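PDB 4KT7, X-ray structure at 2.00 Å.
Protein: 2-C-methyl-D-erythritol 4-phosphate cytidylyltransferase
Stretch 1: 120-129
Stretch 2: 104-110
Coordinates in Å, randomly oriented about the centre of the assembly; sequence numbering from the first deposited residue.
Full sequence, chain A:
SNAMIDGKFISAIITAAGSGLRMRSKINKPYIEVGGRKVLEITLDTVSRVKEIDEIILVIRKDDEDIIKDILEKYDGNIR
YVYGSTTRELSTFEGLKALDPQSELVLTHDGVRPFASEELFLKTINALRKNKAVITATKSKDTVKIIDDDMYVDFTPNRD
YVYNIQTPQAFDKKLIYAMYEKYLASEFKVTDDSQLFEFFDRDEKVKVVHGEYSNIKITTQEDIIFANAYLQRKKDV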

# COMPACT_ATOMS: atom_id res chain seq x y z
N LEU A 120 -3.25 16.88 10.75
CA LEU A 120 -2.92 16.65 9.36
C LEU A 120 -3.58 17.69 8.47
O LEU A 120 -2.99 18.15 7.48
CB LEU A 120 -3.36 15.24 8.93
CG LEU A 120 -3.02 14.84 7.51
CD1 LEU A 120 -1.51 14.89 7.31
CD2 LEU A 120 -3.56 13.44 7.18
N PHE A 121 -4.82 18.05 8.80
CA PHE A 121 -5.49 19.12 8.06
C PHE A 121 -4.80 20.47 8.24
O PHE A 121 -4.66 21.23 7.28
CB PHE A 121 -6.96 19.24 8.49
CG PHE A 121 -7.81 18.09 8.03
CD1 PHE A 121 -8.32 18.06 6.75
CD2 PHE A 121 -8.11 17.04 8.89
CE1 PHE A 121 -9.12 16.99 6.32
CE2 PHE A 121 -8.90 15.98 8.47
CZ PHE A 121 -9.40 15.96 7.18
N LEU A 122 -4.39 20.77 9.47
CA LEU A 122 -3.66 22.01 9.74
C LEU A 122 -2.32 22.04 9.00
O LEU A 122 -1.93 23.07 8.45
CB LEU A 122 -3.42 22.17 11.24
CG LEU A 122 -4.67 22.39 12.10
CD1 LEU A 122 -4.33 22.48 13.59
CD2 LEU A 122 -5.39 23.66 11.65
N LYS A 123 -1.62 20.91 8.98
CA LYS A 123 -0.34 20.84 8.27
C LYS A 123 -0.52 21.06 6.79
O LYS A 123 0.32 21.70 6.13
CB LYS A 123 0.34 19.49 8.51
CG LYS A 123 0.98 19.37 9.90
CD LYS A 123 1.11 17.89 10.31
CE LYS A 123 1.98 17.12 9.33
NZ LYS A 123 1.97 15.63 9.55
N THR A 124 -1.60 20.50 6.24
CA THR A 124 -1.89 20.67 4.82
C THR A 124 -2.21 22.14 4.54
O THR A 124 -1.71 22.71 3.57
CB THR A 124 -3.07 19.79 4.41
OG1 THR A 124 -2.79 18.44 4.80
CG2 THR A 124 -3.30 19.84 2.92
N ILE A 125 -3.02 22.75 5.39
CA ILE A 125 -3.34 24.18 5.23
C ILE A 125 -2.08 25.08 5.34
O ILE A 125 -1.85 25.96 4.51
CB ILE A 125 -4.43 24.61 6.24
CG1 ILE A 125 -5.77 23.99 5.85
CG2 ILE A 125 -4.57 26.14 6.35
CD1 ILE A 125 -6.87 24.29 6.87
N ASN A 126 -1.24 24.83 6.34
CA ASN A 126 -0.03 25.64 6.51
C ASN A 126 0.96 25.53 5.36
O ASN A 126 1.75 26.44 5.13
CB ASN A 126 0.64 25.36 7.85
CG ASN A 126 -0.15 25.92 9.03
OD1 ASN A 126 -1.00 26.80 8.85
ND2 ASN A 126 0.13 25.42 10.22
N ALA A 127 0.93 24.42 4.61
CA ALA A 127 1.81 24.31 3.46
C ALA A 127 1.37 25.25 2.32
O ALA A 127 2.15 25.57 1.42
CB ALA A 127 1.88 22.87 2.98
N LEU A 128 0.12 25.71 2.38
CA LEU A 128 -0.38 26.66 1.37
C LEU A 128 0.23 28.04 1.53
O LEU A 128 0.08 28.89 0.65
CB LEU A 128 -1.90 26.78 1.43
CG LEU A 128 -2.69 25.57 0.96
CD1 LEU A 128 -4.11 25.71 1.49
CD2 LEU A 128 -2.68 25.50 -0.55
N ARG A 129 0.94 28.28 2.63
CA ARG A 129 1.58 29.58 2.82
C ARG A 129 2.58 29.90 1.71
O ARG A 129 2.69 31.05 1.27
CB ARG A 129 2.25 29.67 4.20
CG ARG A 129 2.76 31.09 4.53
CD ARG A 129 3.36 31.17 5.94
NE ARG A 129 4.39 30.15 6.14
CZ ARG A 129 5.68 30.33 5.88
NH1 ARG A 129 6.11 31.50 5.41
NH2 ARG A 129 6.55 29.34 6.09
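Stretch 2 104-110: ELVLTHD

The helix of stretch 1, which begins earlier in the chain, packs against the strand of stretch 2 in the same chain. From Leu105 to Asp110 the backbone is extended, with phi from -157° to -75° and psi from 125° to 150°, and it runs roughly against the helix: the N-to-C directions differ by 145°, and the axes approach to 9.9 Å. The register follows from this direction, with Ile125 CA 7.6 Å from Leu107 CA and Leu128 CA 8.1 Å from Leu105 CA, so that later helix residues meet earlier strand residues. No hydrogen bond links the two stretches; the contact is made by side chains and buries 339 Å² in all. Within the helix, the carbonyl of Leu120 accepts twice from Thr124, with Thr124 N 3.0 Å and Thr124 OG1 2.7 Å from Leu120 O, which ties the threonine hydroxyl back to its own helix.

Alternation along the strand directs the CA-to-CB bonds of Leu105, Leu107 and His109 toward the helix, whereas those of Val106 and Thr108 point away. Leu107 is the central residue and has the largest covered area. Its CD1 lies 3.9 Å from Ile125 CG1 and 4.3 Å from Thr124 CG2. Both methyls of Leu107 lie against Phe121, with Leu107 CD2 3.9 Å and Leu107 CD1 4.0 Å from Phe121 CD1; the CD2 contact is at the edge of the phenyl ring, near its plane. Phe121 leaves its backbone sideways, in the m rotamer, but its ring reaches the strand. There its edge meets the face of His109 in an edge-to-face pair, with Phe121 CE1 3.8 Å from His109 CG, ring centroids 4.8 Å apart and planes at 68°. His109 NE2 is hydrogen-bonded elsewhere in the structure. Leu128, whose CA-to-CB bond points toward the strand, closes the other end of the apolar contact, its CD1 4.3 Å from Leu105 CB.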

# COMPACT_ATOMS: atom_id res chain seq x y z
N GLU A 104 -10.48 31.67 -1.59
CA GLU A 104 -9.20 31.76 -2.31
C GLU A 104 -8.36 30.50 -2.20
O GLU A 104 -7.39 30.34 -2.94
CB GLU A 104 -8.38 32.95 -1.83
CG GLU A 104 -8.97 34.30 -2.17
CD GLU A 104 -7.90 35.33 -2.47
OE1 GLU A 104 -7.26 35.23 -3.55
OE2 GLU A 104 -7.68 36.23 -1.62
N LEU A 105 -8.70 29.64 -1.25
CA LEU A 105 -7.95 28.39 -1.03
C LEU A 105 -8.94 27.24 -0.84
O LEU A 105 -9.97 27.43 -0.20
CB LEU A 105 -7.07 28.51 0.21
CG LEU A 105 -6.00 29.60 0.20
CD1 LEU A 105 -5.41 29.82 1.60
CD2 LEU A 105 -4.89 29.27 -0.80
N VAL A 106 -8.65 26.06 -1.39
CA VAL A 106 -9.57 24.95 -1.24
C VAL A 106 -8.84 23.69 -0.83
O VAL A 106 -7.81 23.32 -1.42
CB VAL A 106 -10.42 24.69 -2.52
CG1 VAL A 106 -9.54 24.60 -3.74
CG2 VAL A 106 -11.26 23.42 -2.38
N LEU A 107 -9.34 23.05 0.23
CA LEU A 107 -8.85 21.75 0.67
C LEU A 107 -9.88 20.70 0.28
O LEU A 107 -11.09 20.91 0.41
CB LEU A 107 -8.63 21.79 2.19
CG LEU A 107 -8.27 20.51 2.96
CD1 LEU A 107 -7.34 20.86 4.13
CD2 LEU A 107 -9.52 19.81 3.47
N THR A 108 -9.42 19.55 -0.22
CA THR A 108 -10.34 18.48 -0.58
C THR A 108 -10.03 17.29 0.32
O THR A 108 -8.88 17.13 0.73
CB THR A 108 -10.18 18.06 -2.04
OG1 THR A 108 -8.84 17.57 -2.26
CG2 THR A 108 -10.40 19.26 -2.94
N HIS A 109 -11.02 16.47 0.63
CA HIS A 109 -10.76 15.28 1.45
C HIS A 109 -11.85 14.25 1.21
O HIS A 109 -13.02 14.62 1.01
CB HIS A 109 -10.71 15.64 2.93
CG HIS A 109 -10.41 14.48 3.84
ND1 HIS A 109 -9.14 13.94 3.96
CD2 HIS A 109 -11.20 13.78 4.68
CE1 HIS A 109 -9.17 12.97 4.86
NE2 HIS A 109 -10.40 12.84 5.31
N ASP A 110 -11.46 12.96 1.24
CA ASP A 110 -12.41 11.86 1.03
C ASP A 110 -13.27 11.68 2.26
O ASP A 110 -12.75 11.47 3.37
CB ASP A 110 -11.68 10.52 0.78
CG ASP A 110 -10.81 10.53 -0.47
OD1 ASP A 110 -11.11 11.31 -1.41
OD2 ASP A 110 -9.84 9.73 -0.51